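Local atomic coordinates of protein-S-isoprenylcysteine O-methyltransferase (PDB entry 5V7P), a protein that methylates the carboxylate of isoprenylated C-terminal cysteine residues in the endoplasmic reticulum membrane, taking the methyl group from S-adenosyl-L-methionine. Residues A[206-211]-A[267-272]; A[150-155]-A[227-232]; A[194-199]-A[255-260]. One frame throughout, in Å; residues are numbered along the deposited sequence.

Interaction 1: residues A[206-211]-A[267-272]. With SAH (S-adenosyl-L-homocysteine), chain C; D10 (decane), chain G.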
loop_
_atom_site.group_PDB
_atom_site.type_symbol
_atom_site.label_atom_id
_atom_site.label_comp_id
_atom_site.label_asym_id
_atom_site.label_seq_id
_atom_site.Cartn_x
_atom_site.Cartn_y
_atom_site.Cartn_z
ATOM N N TRP A 206 -12.798 9.691 15.861
ATOM C CA TRP A 206 -13.870 9.592 14.874
ATOM C C TRP A 206 -13.996 8.169 14.342
ATOM O O TRP A 206 -15.097 7.609 14.297
ATOM C CB TRP A 206 -13.615 10.556 13.711
ATOM C CG TRP A 206 -13.368 11.979 14.107
ATOM C CD1 TRP A 206 -13.607 12.553 15.323
ATOM C CD2 TRP A 206 -12.824 13.010 13.276
ATOM N NE1 TRP A 206 -13.245 13.879 15.298
ATOM C CE2 TRP A 206 -12.762 14.185 14.053
ATOM C CE3 TRP A 206 -12.382 13.055 11.950
ATOM C CZ2 TRP A 206 -12.279 15.390 13.547
ATOM C CZ3 TRP A 206 -11.903 14.252 11.449
ATOM C CH2 TRP A 206 -11.854 15.402 12.246
ATOM N N PHE A 207 -12.877 7.580 13.926
ATOM C CA PHE A 207 -12.848 6.247 13.345
ATOM C C PHE A 207 -11.731 5.440 13.987
ATOM O O PHE A 207 -10.722 5.991 14.435
ATOM C CB PHE A 207 -12.624 6.296 11.826
ATOM C CG PHE A 207 -13.345 7.417 11.136
ATOM C CD1 PHE A 207 -14.703 7.333 10.880
ATOM C CD2 PHE A 207 -12.660 8.549 10.727
ATOM C CE1 PHE A 207 -15.365 8.362 10.237
ATOM C CE2 PHE A 207 -13.318 9.582 10.086
ATOM C CZ PHE A 207 -14.672 9.486 9.840
ATOM N N ARG A 208 -11.917 4.120 14.024
ATOM C CA ARG A 208 -10.871 3.237 14.519
ATOM C C ARG A 208 -9.742 3.056 13.514
ATOM O O ARG A 208 -8.623 2.716 13.913
ATOM C CB ARG A 208 -11.457 1.870 14.883
ATOM C CG ARG A 208 -12.563 1.936 15.921
ATOM C CD ARG A 208 -12.603 0.683 16.777
ATOM N NE ARG A 208 -12.886 -0.522 15.999
ATOM C CZ ARG A 208 -14.102 -1.000 15.749
ATOM N NH1 ARG A 208 -15.181 -0.381 16.206
ATOM N NH2 ARG A 208 -14.243 -2.108 15.032
ATOM N N HIS A 209 -10.003 3.284 12.230
ATOM C CA HIS A 209 -9.008 3.099 11.174
ATOM C C HIS A 209 -9.052 4.284 10.216
ATOM O O HIS A 209 -9.342 4.133 9.025
ATOM C CB HIS A 209 -9.251 1.782 10.441
ATOM C CG HIS A 209 -9.413 0.610 11.359
ATOM N ND1 HIS A 209 -8.347 -0.001 11.982
ATOM C CD2 HIS A 209 -10.519 -0.052 11.772
ATOM C CE1 HIS A 209 -8.788 -0.993 12.734
ATOM N NE2 HIS A 209 -10.102 -1.045 12.624
ATOM N N PRO A 210 -8.750 5.490 10.708
ATOM C CA PRO A 210 -8.880 6.681 9.853
ATOM C C PRO A 210 -7.956 6.674 8.646
ATOM O O PRO A 210 -8.297 7.275 7.620
ATOM C CB PRO A 210 -8.551 7.835 10.812
ATOM C CG PRO A 210 -7.715 7.214 11.885
ATOM C CD PRO A 210 -8.234 5.818 12.047
ATOM N N SER A 211 -6.792 6.024 8.731
ATOM C CA SER A 211 -5.906 5.978 7.573
ATOM C C SER A 211 -6.490 5.096 6.475
ATOM O O SER A 211 -6.336 5.393 5.287
ATOM C CB SER A 211 -4.515 5.490 7.984
ATOM O OG SER A 211 -4.402 4.081 7.896
ATOM N N GLN A 267 -16.562 -0.434 21.162
ATOM C CA GLN A 267 -17.941 -0.084 21.483
ATOM C C GLN A 267 -18.203 1.408 21.323
ATOM O O GLN A 267 -19.348 1.806 21.078
ATOM C CB GLN A 267 -18.278 -0.511 22.912
ATOM C CG GLN A 267 -17.878 -1.938 23.254
ATOM C CD GLN A 267 -18.529 -2.966 22.353
ATOM O OE1 GLN A 267 -19.636 -2.760 21.856
ATOM N NE2 GLN A 267 -17.839 -4.079 22.131
ATOM N N GLN A 268 -17.170 2.240 21.450
ATOM C CA GLN A 268 -17.339 3.687 21.398
ATOM C C GLN A 268 -17.150 4.264 20.001
ATOM O O GLN A 268 -17.755 5.292 19.680
ATOM C CB GLN A 268 -16.351 4.362 22.353
ATOM C CG GLN A 268 -16.559 4.010 23.816
ATOM C CD GLN A 268 -15.442 4.522 24.703
ATOM O OE1 GLN A 268 -14.729 3.744 25.335
ATOM N NE2 GLN A 268 -15.284 5.842 24.755
ATOM N N VAL A 269 -16.325 3.634 19.167
ATOM C CA VAL A 269 -15.962 4.174 17.863
ATOM C C VAL A 269 -16.079 3.074 16.819
ATOM O O VAL A 269 -15.675 1.930 17.056
ATOM C CB VAL A 269 -14.532 4.759 17.876
ATOM C CG1 VAL A 269 -14.207 5.423 16.543
ATOM C CG2 VAL A 269 -14.372 5.752 19.022
ATOM N N GLY A 270 -16.638 3.426 15.656
ATOM C CA GLY A 270 -16.713 2.499 14.547
ATOM C C GLY A 270 -15.456 2.517 13.694
ATOM O O GLY A 270 -14.575 3.359 13.857
ATOM N N THR A 271 -15.387 1.560 12.765
ATOM C CA THR A 271 -14.207 1.441 11.913
ATOM C C THR A 271 -14.057 2.653 11.002
ATOM O O THR A 271 -12.940 3.130 10.772
ATOM C CB THR A 271 -14.279 0.159 11.081
ATOM O OG1 THR A 271 -15.431 0.197 10.229
ATOM C CG2 THR A 271 -14.346 -1.070 11.982
ATOM N N GLY A 272 -15.164 3.157 10.466
ATOM C CA GLY A 272 -15.152 4.286 9.559
ATOM C C GLY A 272 -15.467 3.934 8.122
ATOM O O GLY A 272 -15.743 4.841 7.329
HETATM N N SAH C . -5.641 0.880 11.131
HETATM C CA SAH C . -5.106 2.172 11.540
HETATM C CB SAH C . -3.582 2.147 11.520
HETATM C CG SAH C . -2.971 1.622 10.225
HETATM S SD SAH C . -1.181 1.391 10.391
HETATM C C SAH C . -5.625 3.288 10.637
HETATM O O SAH C . -6.167 3.035 9.559
HETATM O OXT SAH C . -5.515 4.472 10.958
HETATM C "C5'" SAH C . -1.302 -0.317 10.997
HETATM C "C4'" SAH C . -0.715 -0.511 12.390
HETATM O "O4'" SAH C . -1.309 0.393 13.298
HETATM C "C3'" SAH C . -0.996 -1.918 12.896
HETATM O "O3'" SAH C . 0.208 -2.590 13.189
HETATM C "C2'" SAH C . -1.842 -1.748 14.140
HETATM O "O2'" SAH C . -1.388 -2.579 15.184
HETATM C "C1'" SAH C . -1.713 -0.266 14.484
HETATM N N9 SAH C . -2.964 0.336 14.989
HETATM C C8 SAH C . -4.220 0.238 14.450
HETATM N N7 SAH C . -5.079 0.950 15.212
HETATM C C5 SAH C . -4.388 1.507 16.228
HETATM C C6 SAH C . -4.773 2.318 17.284
HETATM N N6 SAH C . -6.041 2.690 17.430
HETATM N N1 SAH C . -3.821 2.737 18.186
HETATM C C2 SAH C . -2.505 2.355 18.041
HETATM N N3 SAH C . -2.132 1.548 16.989
HETATM C C4 SAH C . -3.059 1.131 16.099
HETATM C C1 D10 G . -18.110 -0.430 12.661
HETATM C C2 D10 G . -18.993 0.289 11.647
HETATM C C3 D10 G . -18.298 1.574 11.206
HETATM C C4 D10 G . -18.960 2.106 9.936
HETATM C C5 D10 G . -18.808 3.624 9.901
HETATM C C6 D10 G . -19.198 4.150 8.523
HETATM C C7 D10 G . -19.674 5.596 8.653
HETATM C C8 D10 G . -19.326 6.369 7.382
HETATM C C9 D10 G . -17.967 7.040 7.554
HETATM C C10 D10 G . -17.270 7.137 6.199
HETATM O O HOH W 1 -17.303 6.038 15.224
#
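His209 lines the pocket for the amino-acid end of S-adenosyl-L-homocysteine, and Arg208 and His209 lie against Val269, Gly270 and Thr271, just past helix 260-268. Two backbone bonds join the two segments: Arg208 N donates to Gly270 O (2.8 Å) and His209 N, more loosely, to Thr271 O. The Arg208 side chain bends at chi2 and chi3 and runs alongside Gly270 O to Val269 O. Its NH1 meets Val269 O at 2.5 Å, in the plane of both the carbonyl and the guanidinium, while Thr271 CG2 sits over one guanidinium face, 3.2 Å from NH2. Glu251 forms a salt bridge with NE, and the Glu277 carbonyl accepts from NH2, so all three nitrogens of this buried group have acceptors. Thr271 CB comes up to the rim of the His209 ring at CD2 (3.8 Å), near the ring plane. Of the two ring nitrogens, NE2 bonds to Glu251 and ND1 accepts from the cofactor N at 3.0 Å. Ser211, in the first turn of helix 210-225, grips the cofactor carboxylate with its backbone N on OXT and its OG on O (2.6 Å). Beside a bound decane, which runs past Gly270, Thr271 and Gly272, Gly272 CA lies 3.4 Å from Phe207 CD1. Gly272 has a phi of 109°, and a side chain there would run into Phe207 CB. One water bridges Trp206 O and Gly270 N. Glu251 thus touches both Arg208 and His209, a second-shell carboxylate that probably offsets the arginine charge and steadies the imidazole whose ND1 receives the cofactor's amino group.

Interaction 2: residues A[150-155]-A[227-232]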
loop_
_atom_site.group_PDB
_atom_site.type_symbol
_atom_site.label_atom_id
_atom_site.label_comp_id
_atom_site.label_asym_id
_atom_site.label_seq_id
_atom_site.Cartn_x
_atom_site.Cartn_y
_atom_site.Cartn_z
ATOM N N PRO A 150 -15.812 11.505 -26.042
ATOM C CA PRO A 150 -15.063 12.641 -25.479
ATOM C C PRO A 150 -15.885 13.506 -24.539
ATOM O O PRO A 150 -15.327 14.083 -23.597
ATOM C CB PRO A 150 -14.618 13.424 -26.725
ATOM C CG PRO A 150 -15.513 12.954 -27.830
ATOM C CD PRO A 150 -15.840 11.533 -27.515
ATOM N N GLY A 151 -17.196 13.618 -24.763
ATOM C CA GLY A 151 -18.023 14.426 -23.883
ATOM C C GLY A 151 -18.067 13.898 -22.464
ATOM O O GLY A 151 -18.281 14.662 -21.519
ATOM N N LEU A 152 -17.863 12.590 -22.291
ATOM C CA LEU A 152 -17.874 12.005 -20.955
ATOM C C LEU A 152 -16.773 12.598 -20.085
ATOM O O LEU A 152 -17.003 12.924 -18.916
ATOM C CB LEU A 152 -17.723 10.486 -21.052
ATOM C CG LEU A 152 -17.659 9.705 -19.736
ATOM C CD1 LEU A 152 -18.980 9.778 -18.994
ATOM C CD2 LEU A 152 -17.271 8.261 -19.998
ATOM N N LYS A 153 -15.569 12.744 -20.636
ATOM C CA LYS A 153 -14.442 13.279 -19.884
ATOM C C LYS A 153 -14.417 14.800 -19.857
ATOM O O LYS A 153 -13.545 15.378 -19.197
ATOM C CB LYS A 153 -13.126 12.755 -20.467
ATOM C CG LYS A 153 -13.108 11.252 -20.719
ATOM C CD LYS A 153 -13.426 10.451 -19.461
ATOM C CE LYS A 153 -13.294 8.959 -19.717
ATOM N NZ LYS A 153 -13.641 8.146 -18.523
ATOM N N GLU A 154 -15.341 15.459 -20.552
ATOM C CA GLU A 154 -15.454 16.910 -20.531
ATOM C C GLU A 154 -16.409 17.406 -19.453
ATOM O O GLU A 154 -16.713 18.602 -19.412
ATOM C CB GLU A 154 -15.906 17.419 -21.901
ATOM C CG GLU A 154 -14.823 17.352 -22.971
ATOM C CD GLU A 154 -15.363 17.592 -24.367
ATOM O OE1 GLU A 154 -15.337 16.649 -25.185
ATOM O OE2 GLU A 154 -15.822 18.720 -24.645
ATOM N N ILE A 155 -16.885 16.518 -18.585
ATOM C CA ILE A 155 -17.771 16.912 -17.475
ATOM C C ILE A 155 -16.852 17.215 -16.298
ATOM O O ILE A 155 -16.681 16.425 -15.366
ATOM C CB ILE A 155 -18.811 15.832 -17.155
ATOM C CG1 ILE A 155 -19.556 15.412 -18.429
ATOM C CG2 ILE A 155 -19.788 16.347 -16.108
ATOM C CD1 ILE A 155 -20.437 14.191 -18.256
ATOM N N ILE A 227 -13.653 9.948 -14.233
ATOM C CA ILE A 227 -15.001 9.690 -14.725
ATOM C C ILE A 227 -14.997 8.352 -15.458
ATOM O O ILE A 227 -15.379 8.268 -16.630
ATOM C CB ILE A 227 -15.505 10.833 -15.627
ATOM C CG1 ILE A 227 -15.262 12.186 -14.941
ATOM C CG2 ILE A 227 -16.991 10.644 -15.942
ATOM C CD1 ILE A 227 -15.813 13.394 -15.684
ATOM N N ASN A 228 -14.546 7.299 -14.769
ATOM C CA ASN A 228 -14.536 5.947 -15.308
ATOM C C ASN A 228 -15.720 5.179 -14.732
ATOM O O ASN A 228 -15.650 4.715 -13.584
ATOM C CB ASN A 228 -13.220 5.240 -14.968
ATOM C CG ASN A 228 -12.084 5.629 -15.897
ATOM O OD1 ASN A 228 -12.309 6.086 -17.016
ATOM N ND2 ASN A 228 -10.854 5.438 -15.437
ATOM N N PRO A 229 -16.821 5.006 -15.472
ATOM C CA PRO A 229 -17.992 4.330 -14.889
ATOM C C PRO A 229 -17.768 2.861 -14.574
ATOM O O PRO A 229 -18.518 2.301 -13.764
ATOM C CB PRO A 229 -19.076 4.512 -15.961
ATOM C CG PRO A 229 -18.330 4.741 -17.227
ATOM C CD PRO A 229 -17.079 5.469 -16.847
ATOM N N LEU A 230 -16.775 2.212 -15.178
ATOM C CA LEU A 230 -16.509 0.812 -14.870
ATOM C C LEU A 230 -15.583 0.651 -13.669
ATOM O O LEU A 230 -15.788 -0.248 -12.845
ATOM C CB LEU A 230 -15.901 0.107 -16.087
ATOM C CG LEU A 230 -16.735 0.106 -17.371
ATOM C CD1 LEU A 230 -15.978 -0.606 -18.484
ATOM C CD2 LEU A 230 -18.096 -0.544 -17.150
ATOM N N CYS A 231 -14.572 1.509 -13.544
ATOM C CA CYS A 231 -13.584 1.345 -12.484
ATOM C C CYS A 231 -14.095 1.823 -11.131
ATOM O O CYS A 231 -13.635 1.325 -10.097
ATOM C CB CYS A 231 -12.298 2.091 -12.840
ATOM S SG CYS A 231 -11.169 1.152 -13.903
ATOM N N ILE A 232 -15.027 2.772 -11.109
ATOM C CA ILE A 232 -15.513 3.334 -9.852
ATOM C C ILE A 232 -16.093 2.212 -8.999
ATOM O O ILE A 232 -15.640 2.020 -7.861
ATOM C CB ILE A 232 -16.533 4.463 -10.093
ATOM C CG1 ILE A 232 -15.804 5.744 -10.504
ATOM C CG2 ILE A 232 -17.383 4.717 -8.840
ATOM C CD1 ILE A 232 -16.725 6.857 -10.996
#
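Lys153 NZ is gripped by several oxygens: across the contact it donates to Ile227 O at 2.6 Å and to Asn228 OD1 at 2.9 Å, and beyond it Glu145 forms a salt bridge and the Leu226 carbonyl accepts a further bond, so that the three ammonium hydrogens must be shared among four oxygens. The two bonds across the contact differ in geometry. The ammonium stands above the carbonyl plane of Ile227, 59° out of it, whereas it is tilted only 28° from the amide plane of Asn228. The lysine chain bends at chi2 (-56°) and is then extended through chi3 and chi4, which carries NZ to the turn formed by Ile227 and Asn228; the Asn228 side chain crosses it at about a right angle. Ile227 closes helix 210-225 in a Schellman motif, with positive phi and two bonds back into the last turn, and the lysine therefore meets carbonyls at a helix C-terminus. Such an end would probably help to stabilise its positive charge. Beside this polar grip lies an apolar patch. Leu152 and Ile227 lie side by side, pointing opposite ways, with Leu152 CD1 reaching Ile227 CG2 at 3.7 Å. The other leucine branch, CD2, meets Pro229 CD at 4.2 Å. Ile227 CD1 packs against the backbone of the other segment, 3.2 Å from Ile155 O, and lies 4.1 Å from Ile155 CB. The contact ties the short, weakly bonded helix 150-153, probably on the lumenal side and set between helices 129-148 and 156-180, to the turn linking helices 210-225 and 231-258; Glu141 of helix 129-148 bonds to Leu230 N, and Leu158 and Ser159 of helix 156-180 pack on Ile227.

Interaction 3: residues A[194-199]-A[255-260]. With SAH (S-adenosyl-L-homocysteine), chain C.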
loop_
_atom_site.group_PDB
_atom_site.type_symbol
_atom_site.label_atom_id
_atom_site.label_comp_id
_atom_site.label_asym_id
_atom_site.label_seq_id
_atom_site.Cartn_x
_atom_site.Cartn_y
_atom_site.Cartn_z
ATOM N N SER A 194 7.514 -2.785 22.741
ATOM C CA SER A 194 7.559 -2.256 24.099
ATOM C C SER A 194 7.206 -0.775 24.171
ATOM O O SER A 194 7.111 -0.237 25.280
ATOM C CB SER A 194 8.945 -2.487 24.702
ATOM O OG SER A 194 9.953 -1.891 23.905
ATOM N N ASP A 195 7.016 -0.109 23.031
ATOM C CA ASP A 195 6.617 1.293 22.996
ATOM C C ASP A 195 5.280 1.496 22.292
ATOM O O ASP A 195 4.880 2.642 22.065
ATOM C CB ASP A 195 7.692 2.131 22.303
ATOM C CG ASP A 195 7.917 1.714 20.865
ATOM O OD1 ASP A 195 8.186 0.517 20.628
ATOM O OD2 ASP A 195 7.807 2.579 19.971
ATOM N N HIS A 196 4.584 0.420 21.943
ATOM C CA HIS A 196 3.332 0.523 21.207
ATOM C C HIS A 196 2.192 0.803 22.180
ATOM O O HIS A 196 1.932 0.005 23.088
ATOM C CB HIS A 196 3.079 -0.764 20.425
ATOM C CG HIS A 196 1.943 -0.670 19.456
ATOM N ND1 HIS A 196 1.545 -1.733 18.675
ATOM C CD2 HIS A 196 1.122 0.359 19.138
ATOM C CE1 HIS A 196 0.526 -1.366 17.922
ATOM N NE2 HIS A 196 0.249 -0.101 18.183
ATOM N N VAL A 197 1.516 1.935 21.992
ATOM C CA VAL A 197 0.421 2.346 22.857
ATOM C C VAL A 197 -0.833 2.517 22.010
ATOM O O VAL A 197 -0.775 2.678 20.788
ATOM C CB VAL A 197 0.738 3.647 23.624
ATOM C CG1 VAL A 197 1.924 3.437 24.556
ATOM C CG2 VAL A 197 1.012 4.796 22.657
ATOM N N LEU A 198 -1.978 2.476 22.682
ATOM C CA LEU A 198 -3.256 2.644 22.009
ATOM C C LEU A 198 -3.552 4.122 21.792
ATOM O O LEU A 198 -3.352 4.951 22.683
ATOM C CB LEU A 198 -4.376 1.994 22.822
ATOM C CG LEU A 198 -5.790 2.111 22.253
ATOM C CD1 LEU A 198 -5.874 1.533 20.848
ATOM C CD2 LEU A 198 -6.787 1.422 23.176
ATOM N N VAL A 199 -4.033 4.443 20.596
ATOM C CA VAL A 199 -4.334 5.808 20.182
ATOM C C VAL A 199 -5.844 5.910 20.023
ATOM O O VAL A 199 -6.444 5.160 19.242
ATOM C CB VAL A 199 -3.616 6.178 18.873
ATOM C CG1 VAL A 199 -3.930 7.618 18.471
ATOM C CG2 VAL A 199 -2.112 5.970 19.012
ATOM N N LEU A 255 -6.497 -6.562 19.967
ATOM C CA LEU A 255 -7.148 -7.051 21.177
ATOM C C LEU A 255 -6.161 -7.782 22.077
ATOM O O LEU A 255 -6.214 -7.647 23.306
ATOM C CB LEU A 255 -8.321 -7.961 20.811
ATOM C CG LEU A 255 -9.610 -7.245 20.398
ATOM C CD1 LEU A 255 -10.594 -8.226 19.793
ATOM C CD2 LEU A 255 -10.240 -6.530 21.589
ATOM N N SER A 256 -5.253 -8.560 21.487
ATOM C CA SER A 256 -4.209 -9.205 22.273
ATOM C C SER A 256 -3.187 -8.204 22.793
ATOM O O SER A 256 -2.509 -8.488 23.786
ATOM C CB SER A 256 -3.509 -10.276 21.437
ATOM O OG SER A 256 -2.778 -9.691 20.374
ATOM N N PHE A 257 -3.062 -7.045 22.146
ATOM C CA PHE A 257 -2.141 -6.015 22.613
ATOM C C PHE A 257 -2.709 -5.267 23.814
ATOM O O PHE A 257 -2.044 -5.139 24.847
ATOM C CB PHE A 257 -1.836 -5.022 21.486
ATOM C CG PHE A 257 -1.056 -5.603 20.335
ATOM C CD1 PHE A 257 -0.533 -6.886 20.389
ATOM C CD2 PHE A 257 -0.839 -4.847 19.193
ATOM C CE1 PHE A 257 0.184 -7.401 19.324
ATOM C CE2 PHE A 257 -0.124 -5.357 18.128
ATOM C CZ PHE A 257 0.387 -6.634 18.192
ATOM N N PHE A 258 -3.937 -4.766 23.693
ATOM C CA PHE A 258 -4.502 -3.852 24.673
ATOM C C PHE A 258 -5.745 -4.397 25.364
ATOM O O PHE A 258 -6.326 -3.694 26.201
ATOM C CB PHE A 258 -4.823 -2.510 24.003
ATOM C CG PHE A 258 -3.679 -1.946 23.208
ATOM C CD1 PHE A 258 -2.552 -1.451 23.844
ATOM C CD2 PHE A 258 -3.726 -1.917 21.825
ATOM C CE1 PHE A 258 -1.497 -0.935 23.115
ATOM C CE2 PHE A 258 -2.675 -1.401 21.092
ATOM C CZ PHE A 258 -1.559 -0.909 21.739
ATOM N N GLY A 259 -6.170 -5.614 25.039
ATOM C CA GLY A 259 -7.233 -6.257 25.797
ATOM C C GLY A 259 -8.497 -5.421 25.849
ATOM O O GLY A 259 -9.027 -4.984 24.821
ATOM N N GLN A 260 -8.992 -5.196 27.069
ATOM C CA GLN A 260 -10.276 -4.525 27.243
ATOM C C GLN A 260 -10.229 -3.075 26.779
ATOM O O GLN A 260 -11.264 -2.520 26.393
ATOM C CB GLN A 260 -10.711 -4.594 28.708
ATOM C CG GLN A 260 -12.115 -4.059 28.972
ATOM C CD GLN A 260 -13.194 -4.936 28.373
ATOM O OE1 GLN A 260 -13.050 -6.155 28.302
ATOM N NE2 GLN A 260 -14.282 -4.316 27.929
HETATM N N SAH C . -5.641 0.880 11.131
HETATM C CA SAH C . -5.106 2.172 11.540
HETATM C CB SAH C . -3.582 2.147 11.520
HETATM C CG SAH C . -2.971 1.622 10.225
HETATM S SD SAH C . -1.181 1.391 10.391
HETATM C C SAH C . -5.625 3.288 10.637
HETATM O O SAH C . -6.167 3.035 9.559
HETATM O OXT SAH C . -5.515 4.472 10.958
HETATM C "C5'" SAH C . -1.302 -0.317 10.997
HETATM C "C4'" SAH C . -0.715 -0.511 12.390
HETATM O "O4'" SAH C . -1.309 0.393 13.298
HETATM C "C3'" SAH C . -0.996 -1.918 12.896
HETATM O "O3'" SAH C . 0.208 -2.590 13.189
HETATM C "C2'" SAH C . -1.842 -1.748 14.140
HETATM O "O2'" SAH C . -1.388 -2.579 15.184
HETATM C "C1'" SAH C . -1.713 -0.266 14.484
HETATM N N9 SAH C . -2.964 0.336 14.989
HETATM C C8 SAH C . -4.220 0.238 14.450
HETATM N N7 SAH C . -5.079 0.950 15.212
HETATM C C5 SAH C . -4.388 1.507 16.228
HETATM C C6 SAH C . -4.773 2.318 17.284
HETATM N N6 SAH C . -6.041 2.690 17.430
HETATM N N1 SAH C . -3.821 2.737 18.186
HETATM C C2 SAH C . -2.505 2.355 18.041
HETATM N N3 SAH C . -2.132 1.548 16.989
HETATM C C4 SAH C . -3.059 1.131 16.099
#
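Phe258 CG stands anti to its carbonyl carbon (chi1 -50°) and His196 CG anti to its backbone N, which sets each CG toward the other segment, where loop 194-199 meets the end of helix 231-258. With Phe257 they form an aromatic cluster behind the adenine site. The pair is T-shaped: the Phe258 edge points at the His196 face, planes at 88°, with CZ 3.9 Å from His196 CD2. Leu198 CB lies over the centre of one Phe258 face in a CH-pi contact, 3.9 Å from the centroid, while Phe257 CB covers the opposite face. Phe257 CD2 comes obliquely to His196 CE1, also at 3.9 Å. An alanine in place of Phe258 would probably open a gap beside Leu198 CB and take the aromatic edge from the His196 face, leaving the imidazole less firmly held. The imidazole and the backbone share the adenine: Val199 N donates to the cofactor N1 and Val199 O accepts from N6. At N3, His196 NE2 donates in an almost straight bond, 3.1 Å long with an angle of 175° at the hydrogen.

How the interactions relate
Interactions 1 and 3 lie at what is probably the cytoplasmic end, their centres about 16 Å apart, and both touch S-adenosyl-L-homocysteine: 194-199 meets its adenine, 206-211 its amino-acid end. Interaction 2 is probably lumenal, about 32 Å from interaction 1 and about 44 Å from interaction 3, centre to centre. Along the chain the first segments come in the order 150-155, 194-199, 206-211 and the second in the order 227-232, 255-260, 267-272, so every pair of contacts interleaves. Helix 231-258 joins them: it starts in interaction 2, ends in interaction 3, and leads into helix 260-268 of interaction 1. One helix thus spans from a probably lumenal turn to the cofactor site.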